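Long-range contact in sulfur oxidation protein soxB (Thermus thermophilus, PDB 2WDD), which probably hydrolyses sulfur-sulfur bonds of cysteine S-thiosulfonate in the Sox sulfur oxidation pathway, using a pair of manganese ions: residues A[279-291]-A[299-311]. Residues are numbered along the deposited sequence; the frame is centred on the assembly and turned at random. Where two conformers were deposited one is given.
Sequences IDLILSGHTHDLT and KTWIVAGSAAGKA. With MN (manganese (II) ion), chain H; MN (manganese (II) ion), chain G.
Strands 281-284 and 300-304 run parallel, their axes 4.6 Å apart and inclined by 18°, with Leu-281 opposite Trp-301 and Ser-284 opposite Ala-304. Five backbone hydrogen bonds alternate across them, from Trp-301 N to Asp-280 O through to Gly-305 N to Ser-284 O. At the start, Thr-300 OG1 donates to Ile-279 O (2.7 Å), while Thr-300 CG2 lies 3.8 Å from Ile-282 CG1. Leu-281 and Leu-283 meet Trp-301 and Val-303 on the face covered by strand 323-333; Ile-282, Ser-284 and Ile-302 face helix 266-273, where Ser-284 OG bonds Asp-269. Past its strand end, 279-291 carries the GHTH sequence of the calcineurin-like metallophosphoesterase fold. Its two histidines serve different manganese ions bridged by a water: His-286 ND1 binds one at 2.3 Å, His-288 NE2 the other at 2.2 Å. Ala-307 CB sits over one face of the His-288 ring, 3.8 Å from its centroid, a CH-pi contact. The chain then returns beside 300-304: with chi1 at 55°, Thr-291 OG1 lies between its own N and carbonyl carbon and accepts Ala-304 N at 2.9 Å, N-H...O 166°. A valine here would probably leave that buried amide without its acceptor. Water 5 links Thr-291 N to Ala-304 O, and Leu-290 CD2 packs 3.6 Å from Ser-306 CB.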
ATOM      1  N   ILE A 279     -18.554 -15.317  -5.172  1.00 14.59           N
ATOM      2  CA  ILE A 279     -17.974 -13.979  -5.235  1.00 13.93           C
ATOM      3  C   ILE A 279     -17.753 -13.697  -6.717  1.00 15.38           C
ATOM      4  O   ILE A 279     -17.001 -14.412  -7.376  1.00 16.88           O
ATOM      5  CB  ILE A 279     -16.652 -13.855  -4.461  1.00 16.72           C
ATOM      6  CG1 ILE A 279     -16.878 -14.157  -2.974  1.00 16.80           C
ATOM      7  CG2 ILE A 279     -16.099 -12.460  -4.647  1.00 17.85           C
ATOM      8  CD1 ILE A 279     -15.622 -14.032  -2.129  1.00 20.49           C
ATOM      9  N   ASP A 280     -18.419 -12.678  -7.239  1.00 11.04           N
ATOM     10  CA  ASP A 280     -18.327 -12.359  -8.657  1.00 10.89           C
ATOM     11  C   ASP A 280     -17.176 -11.432  -9.005  1.00 13.85           C
ATOM     12  O   ASP A 280     -16.587 -11.534 -10.077  1.00 12.75           O
ATOM     13  CB  ASP A 280     -19.646 -11.783  -9.155  1.00 12.57           C
ATOM     14  CG  ASP A 280     -20.812 -12.718  -8.892  1.00 15.85           C
ATOM     15  OD1 ASP A 280     -20.701 -13.912  -9.261  1.00 15.20           O
ATOM     16  OD2 ASP A 280     -21.776 -12.292  -8.218  1.00 19.30           O
ATOM     17  N   LEU A 281     -16.861 -10.523  -8.092  1.00 10.83           N
ATOM     18  CA  LEU A 281     -15.805  -9.563  -8.324  1.00 10.17           C
ATOM     19  C   LEU A 281     -15.142  -9.271  -6.988  1.00 11.97           C
ATOM     20  O   LEU A 281     -15.826  -9.187  -5.967  1.00 11.13           O
ATOM     21  CB  LEU A 281     -16.413  -8.263  -8.853  1.00  9.87           C
ATOM     22  CG  LEU A 281     -15.507  -7.030  -8.967  1.00 12.94           C
ATOM     23  CD1 LEU A 281     -14.426  -7.278 -10.016  1.00 13.51           C
ATOM     24  CD2 LEU A 281     -16.322  -5.771  -9.314  1.00 12.96           C
ATOM     25  N   ILE A 282     -13.823  -9.110  -7.006  1.00  9.40           N
ATOM     26  CA  ILE A 282     -13.067  -8.726  -5.808  1.00  8.93           C
ATOM     27  C   ILE A 282     -12.316  -7.454  -6.175  1.00 11.28           C
ATOM     28  O   ILE A 282     -11.631  -7.425  -7.206  1.00  9.73           O
ATOM     29  CB  ILE A 282     -12.050  -9.802  -5.331  1.00 10.64           C
ATOM     30  CG1 ILE A 282     -12.771 -11.081  -4.904  1.00 10.76           C
ATOM     31  CG2 ILE A 282     -11.244  -9.265  -4.124  1.00 10.10           C
ATOM     32  CD1 ILE A 282     -11.854 -12.266  -4.656  1.00 11.62           C
ATOM     33  N   LEU A 283     -12.447  -6.430  -5.332  1.00  9.13           N
ATOM     34  CA  LEU A 283     -11.730  -5.159  -5.454  1.00  8.53           C
ATOM     35  C   LEU A 283     -10.623  -5.358  -4.404  1.00 11.25           C
ATOM     36  O   LEU A 283     -10.881  -5.342  -3.193  1.00 10.19           O
ATOM     37  CB  LEU A 283     -12.653  -3.982  -5.110  1.00  7.78           C
ATOM     38  CG  LEU A 283     -13.836  -3.860  -6.090  1.00 10.27           C
ATOM     39  CD1 LEU A 283     -14.789  -2.737  -5.699  1.00 10.72           C
ATOM     40  CD2 LEU A 283     -13.340  -3.697  -7.550  1.00 13.67           C
ATOM     41  N   SER A 284      -9.414  -5.624  -4.898  1.00  8.76           N
ATOM     42  CA  SER A 284      -8.272  -5.992  -4.061  0.50  7.82           C
ATOM     43  C   SER A 284      -7.337  -4.864  -3.662  1.00 11.07           C
ATOM     44  O   SER A 284      -6.587  -4.343  -4.493  1.00 10.37           O
ATOM     45  CB  SER A 284      -7.426  -7.075  -4.758  0.50  8.32           C
ATOM     46  OG  SER A 284      -8.129  -8.290  -4.949  0.50  8.26           O
ATOM     47  N   GLY A 285      -7.336  -4.538  -2.375  1.00  7.82           N
ATOM     48  CA  GLY A 285      -6.434  -3.537  -1.833  1.00  7.76           C
ATOM     49  C   GLY A 285      -5.247  -4.226  -1.180  1.00 10.69           C
ATOM     50  O   GLY A 285      -4.990  -5.400  -1.416  1.00  8.85           O
ATOM     51  N   HIS A 286      -4.537  -3.478  -0.337  1.00  8.34           N
ATOM     52  CA  HIS A 286      -3.407  -3.985   0.442  1.00  7.92           C
ATOM     53  C   HIS A 286      -2.074  -4.186  -0.266  1.00 10.16           C
ATOM     54  O   HIS A 286      -1.018  -3.788   0.236  1.00  9.55           O
ATOM     55  CB  HIS A 286      -3.758  -5.236   1.246  1.00  7.99           C
ATOM     56  CG  HIS A 286      -2.656  -5.651   2.175  1.00 10.60           C
ATOM     57  ND1 HIS A 286      -2.231  -4.849   3.214  1.00 11.37           N
ATOM     58  CD2 HIS A 286      -1.821  -6.716   2.153  1.00 11.45           C
ATOM     59  CE1 HIS A 286      -1.197  -5.416   3.810  1.00 10.72           C
ATOM     60  NE2 HIS A 286      -0.931  -6.554   3.192  1.00 11.10           N
ATOM     61  N   THR A 287      -2.100  -4.877  -1.395  1.00  7.88           N
ATOM     62  CA  THR A 287      -0.863  -5.144  -2.106  1.00  6.61           C
ATOM     63  C   THR A 287      -0.431  -4.016  -3.062  1.00  9.24           C
ATOM     64  O   THR A 287       0.678  -4.058  -3.615  1.00  9.02           O
ATOM     65  CB  THR A 287      -0.882  -6.530  -2.781  1.00 10.34           C
ATOM     66  OG1 THR A 287      -2.166  -6.749  -3.384  1.00  9.65           O
ATOM     67  CG2 THR A 287      -0.624  -7.637  -1.751  1.00  8.84           C
ATOM     68  N   HIS A 288      -1.251  -2.970  -3.164  1.00  7.76           N
ATOM     69  CA  HIS A 288      -0.925  -1.787  -3.957  1.00  7.57           C
ATOM     70  C   HIS A 288      -0.690  -2.134  -5.431  1.00  9.66           C
ATOM     71  O   HIS A 288       0.119  -1.494  -6.111  1.00 10.72           O
ATOM     72  CB  HIS A 288       0.315  -1.078  -3.382  1.00  7.17           C
ATOM     73  CG  HIS A 288       0.128  -0.524  -1.995  1.00  9.10           C
ATOM     74  ND1 HIS A 288       0.951   0.449  -1.468  1.00  9.93           N
ATOM     75  CD2 HIS A 288      -0.787  -0.801  -1.034  1.00  9.72           C
ATOM     76  CE1 HIS A 288       0.550   0.747  -0.241  1.00  9.59           C
ATOM     77  NE2 HIS A 288      -0.509   0.012   0.042  1.00  9.63           N
ATOM     78  N   ASP A 289      -1.421  -3.133  -5.924  1.00  7.18           N
ATOM     79  CA  ASP A 289      -1.289  -3.581  -7.311  1.00  7.28           C
ATOM     80  C   ASP A 289      -2.076  -2.737  -8.308  1.00 10.38           C
ATOM     81  O   ASP A 289      -2.969  -1.962  -7.930  1.00  8.07           O
ATOM     82  CB  ASP A 289      -1.755  -5.037  -7.407  1.00  8.96           C
ATOM     83  CG  ASP A 289      -0.788  -6.000  -6.740  1.00 11.08           C
ATOM     84  OD1 ASP A 289       0.407  -5.956  -7.097  1.00 12.71           O
ATOM     85  OD2 ASP A 289      -1.206  -6.805  -5.883  1.00 11.98           O
ATOM     86  N   LEU A 290      -1.759  -2.929  -9.594  1.00  9.01           N
ATOM     87  CA  LEU A 290      -2.487  -2.297 -10.698  1.00  9.43           C
ATOM     88  C   LEU A 290      -2.900  -3.396 -11.676  1.00 11.80           C
ATOM     89  O   LEU A 290      -2.077  -4.243 -12.039  1.00 10.92           O
ATOM     90  CB  LEU A 290      -1.616  -1.265 -11.435  1.00 10.03           C
ATOM     91  CG  LEU A 290      -1.612   0.135 -10.807  1.00 14.44           C
ATOM     92  CD1 LEU A 290      -0.363   0.899 -11.218  1.00 15.17           C
ATOM     93  CD2 LEU A 290      -2.885   0.902 -11.184  1.00 15.71           C
ATOM     94  N   THR A 291      -4.174  -3.397 -12.069  1.00  8.87           N
ATOM     95  CA  THR A 291      -4.692  -4.389 -13.017  1.00  8.86           C
ATOM     96  C   THR A 291      -5.514  -3.687 -14.109  1.00 11.91           C
ATOM     97  O   THR A 291      -6.731  -3.546 -13.987  1.00 11.55           O
ATOM     98  CB  THR A 291      -5.568  -5.444 -12.314  1.00 11.54           C
ATOM     99  OG1 THR A 291      -6.614  -4.790 -11.587  1.00 10.26           O
ATOM    100  CG2 THR A 291      -4.739  -6.284 -11.367  1.00 10.94           C
ATOM    101  N   LYS A 299     -14.213 -18.454 -10.869  1.00 17.00           N
ATOM    102  CA  LYS A 299     -15.363 -17.792 -11.470  1.00 16.24           C
ATOM    103  C   LYS A 299     -15.448 -16.343 -10.979  1.00 17.42           C
ATOM    104  O   LYS A 299     -16.527 -15.755 -10.912  1.00 15.64           O
ATOM    105  CB  LYS A 299     -16.640 -18.539 -11.077  1.00 18.95           C
ATOM    106  CG  LYS A 299     -16.699 -19.968 -11.601  1.00 30.25           C
ATOM    107  CD  LYS A 299     -16.595 -19.992 -13.115  1.00 41.98           C
ATOM    108  CE  LYS A 299     -16.331 -21.396 -13.635  1.00 53.04           C
ATOM    109  NZ  LYS A 299     -16.502 -21.477 -15.114  1.00 60.57           N
ATOM    110  N   THR A 300     -14.295 -15.765 -10.647  1.00 12.91           N
ATOM    111  CA  THR A 300     -14.252 -14.411 -10.105  1.00 12.56           C
ATOM    112  C   THR A 300     -13.339 -13.500 -10.914  1.00 14.65           C
ATOM    113  O   THR A 300     -12.285 -13.930 -11.367  1.00 13.98           O
ATOM    114  CB  THR A 300     -13.713 -14.472  -8.657  1.00 16.29           C
ATOM    115  OG1 THR A 300     -14.528 -15.352  -7.876  1.00 14.86           O
ATOM    116  CG2 THR A 300     -13.632 -13.085  -8.013  1.00 15.29           C
ATOM    117  N   TRP A 301     -13.715 -12.228 -11.021  1.00 11.33           N
ATOM    118  CA  TRP A 301     -12.843 -11.212 -11.613  1.00 12.06           C
ATOM    119  C   TRP A 301     -12.192 -10.471 -10.442  1.00 13.42           C
ATOM    120  O   TRP A 301     -12.862 -10.177  -9.454  1.00 12.77           O
ATOM    121  CB  TRP A 301     -13.652 -10.188 -12.408  1.00 12.98           C
ATOM    122  CG  TRP A 301     -14.200 -10.740 -13.686  1.00 16.37           C
ATOM    123  CD1 TRP A 301     -15.508 -11.017 -13.964  1.00 19.82           C
ATOM    124  CD2 TRP A 301     -13.453 -11.106 -14.850  1.00 17.48           C
ATOM    125  NE1 TRP A 301     -15.618 -11.531 -15.236  1.00 20.44           N
ATOM    126  CE2 TRP A 301     -14.374 -11.582 -15.806  1.00 22.15           C
ATOM    127  CE3 TRP A 301     -12.098 -11.068 -15.182  1.00 19.61           C
ATOM    128  CZ2 TRP A 301     -13.978 -12.043 -17.064  1.00 22.19           C
ATOM    129  CZ3 TRP A 301     -11.707 -11.511 -16.441  1.00 21.90           C
ATOM    130  CH2 TRP A 301     -12.645 -11.994 -17.361  1.00 22.73           C
ATOM    131  N   ILE A 302     -10.923 -10.099 -10.589  1.00  9.40           N
ATOM    132  CA  ILE A 302     -10.203  -9.362  -9.544  1.00  8.57           C
ATOM    133  C   ILE A 302      -9.629  -8.074 -10.129  1.00 11.14           C
ATOM    134  O   ILE A 302      -8.992  -8.092 -11.195  1.00 11.60           O
ATOM    135  CB  ILE A 302      -9.085 -10.232  -8.952  1.00 10.28           C
ATOM    136  CG1 ILE A 302      -9.687 -11.486  -8.302  1.00 10.21           C
ATOM    137  CG2 ILE A 302      -8.277  -9.441  -7.911  1.00 11.86           C
ATOM    138  CD1 ILE A 302      -8.649 -12.456  -7.756  1.00 13.29           C
ATOM    139  N   VAL A 303      -9.896  -6.952  -9.462  1.00  8.28           N
ATOM    140  CA  VAL A 303      -9.380  -5.649  -9.878  1.00  7.68           C
ATOM    141  C   VAL A 303      -8.667  -5.036  -8.674  1.00 10.06           C
ATOM    142  O   VAL A 303      -9.259  -4.907  -7.605  1.00  9.96           O
ATOM    143  CB  VAL A 303     -10.515  -4.737 -10.356  1.00 10.17           C
ATOM    144  CG1 VAL A 303     -10.019  -3.320 -10.605  1.00 10.42           C
ATOM    145  CG2 VAL A 303     -11.167  -5.337 -11.609  1.00  9.91           C
ATOM    146  N   ALA A 304      -7.403  -4.651  -8.851  1.00  8.48           N
ATOM    147  CA  ALA A 304      -6.607  -4.074  -7.765  1.00  7.71           C
ATOM    148  C   ALA A 304      -6.874  -2.587  -7.566  1.00  8.91           C
ATOM    149  O   ALA A 304      -7.216  -1.877  -8.510  1.00  9.37           O
ATOM    150  CB  ALA A 304      -5.122  -4.311  -8.013  1.00  8.67           C
ATOM    151  N   GLY A 305      -6.627  -2.100  -6.350  1.00  6.61           N
ATOM    152  CA  GLY A 305      -6.889  -0.703  -6.010  1.00  7.73           C
ATOM    153  C   GLY A 305      -5.760   0.315  -6.090  1.00 10.00           C
ATOM    154  O   GLY A 305      -5.970   1.497  -5.790  1.00  9.45           O
ATOM    155  N   SER A 306      -4.585  -0.121  -6.543  1.00  7.53           N
ATOM    156  CA  SER A 306      -3.417   0.748  -6.649  1.00  7.23           C
ATOM    157  C   SER A 306      -3.087   1.383  -5.296  1.00  9.36           C
ATOM    158  O   SER A 306      -3.265   0.747  -4.243  1.00  8.20           O
ATOM    159  CB  SER A 306      -3.576   1.792  -7.768  1.00  9.15           C
ATOM    160  OG  SER A 306      -2.337   2.442  -8.025  1.00 11.28           O
ATOM    161  N   ALA A 307      -2.612   2.626  -5.315  1.00  8.85           N
ATOM    162  CA  ALA A 307      -2.220   3.259  -4.058  1.00  9.33           C
ATOM    163  C   ALA A 307      -1.907   4.728  -4.194  1.00 11.44           C
ATOM    164  O   ALA A 307      -1.642   5.216  -5.292  1.00 10.23           O
ATOM    165  CB  ALA A 307      -0.991   2.554  -3.501  1.00 10.87           C
ATOM    166  N   ALA A 308      -1.886   5.401  -3.043  1.00  9.33           N
ATOM    167  CA  ALA A 308      -1.415   6.773  -2.922  1.00  8.81           C
ATOM    168  C   ALA A 308      -2.152   7.801  -3.776  1.00  9.75           C
ATOM    169  O   ALA A 308      -1.614   8.881  -4.066  1.00  9.58           O
ATOM    170  CB  ALA A 308       0.092   6.808  -3.215  1.00  9.78           C
ATOM    171  N   GLY A 309      -3.366   7.440  -4.197  1.00  8.65           N
ATOM    172  CA  GLY A 309      -4.225   8.279  -5.026  1.00  8.76           C
ATOM    173  C   GLY A 309      -3.856   8.300  -6.498  1.00 12.65           C
ATOM    174  O   GLY A 309      -4.329   9.150  -7.265  1.00 12.17           O
ATOM    175  N   LYS A 310      -3.005   7.376  -6.919  1.00 10.06           N
ATOM    176  CA  LYS A 310      -2.561   7.444  -8.302  1.00  9.96           C
ATOM    177  C   LYS A 310      -3.593   7.125  -9.360  1.00 11.76           C
ATOM    178  O   LYS A 310      -3.492   7.620 -10.488  1.00 10.53           O
ATOM    179  CB  LYS A 310      -1.244   6.700  -8.527  1.00 14.24           C
ATOM    180  CG  LYS A 310      -1.331   5.193  -8.549  1.00 23.60           C
ATOM    181  CD  LYS A 310       0.080   4.567  -8.485  1.00 24.18           C
ATOM    182  CE  LYS A 310       0.895   4.829  -9.752  1.00 18.28           C
ATOM    183  NZ  LYS A 310       2.215   4.077  -9.773  1.00 10.72           N
ATOM    184  N   ALA A 311      -4.578   6.304  -9.012  1.00  9.87           N
ATOM    185  CA  ALA A 311      -5.571   5.883  -9.982  1.00  9.99           C
ATOM    186  C   ALA A 311      -6.948   5.713  -9.380  1.00 12.65           C
ATOM    187  O   ALA A 311      -7.097   5.348  -8.216  1.00 11.59           O
ATOM    188  CB  ALA A 311      -5.135   4.567 -10.614  1.00 10.83           C
TER
HETATM  189 MN    MN H1581      -2.699  -2.693   3.905  0.90  7.88          MN
HETATM  190 MN    MN G1580      -1.568  -0.084   1.994  0.90  8.37          MN
HETATM  191  O   HOH W   1     -17.680 -13.275 -12.010  1.00 15.89           O
HETATM  192  O   HOH W   2     -18.911 -16.262  -9.335  1.00 21.83           O
HETATM  193  O   HOH W   3      -1.287  -2.095   2.448  0.75  7.96           O
HETATM  194  O   HOH W   4      -0.114   0.879  -7.571  1.00 13.43           O
HETATM  195  O   HOH W   5      -5.995  -1.512 -10.855  1.00 12.24           O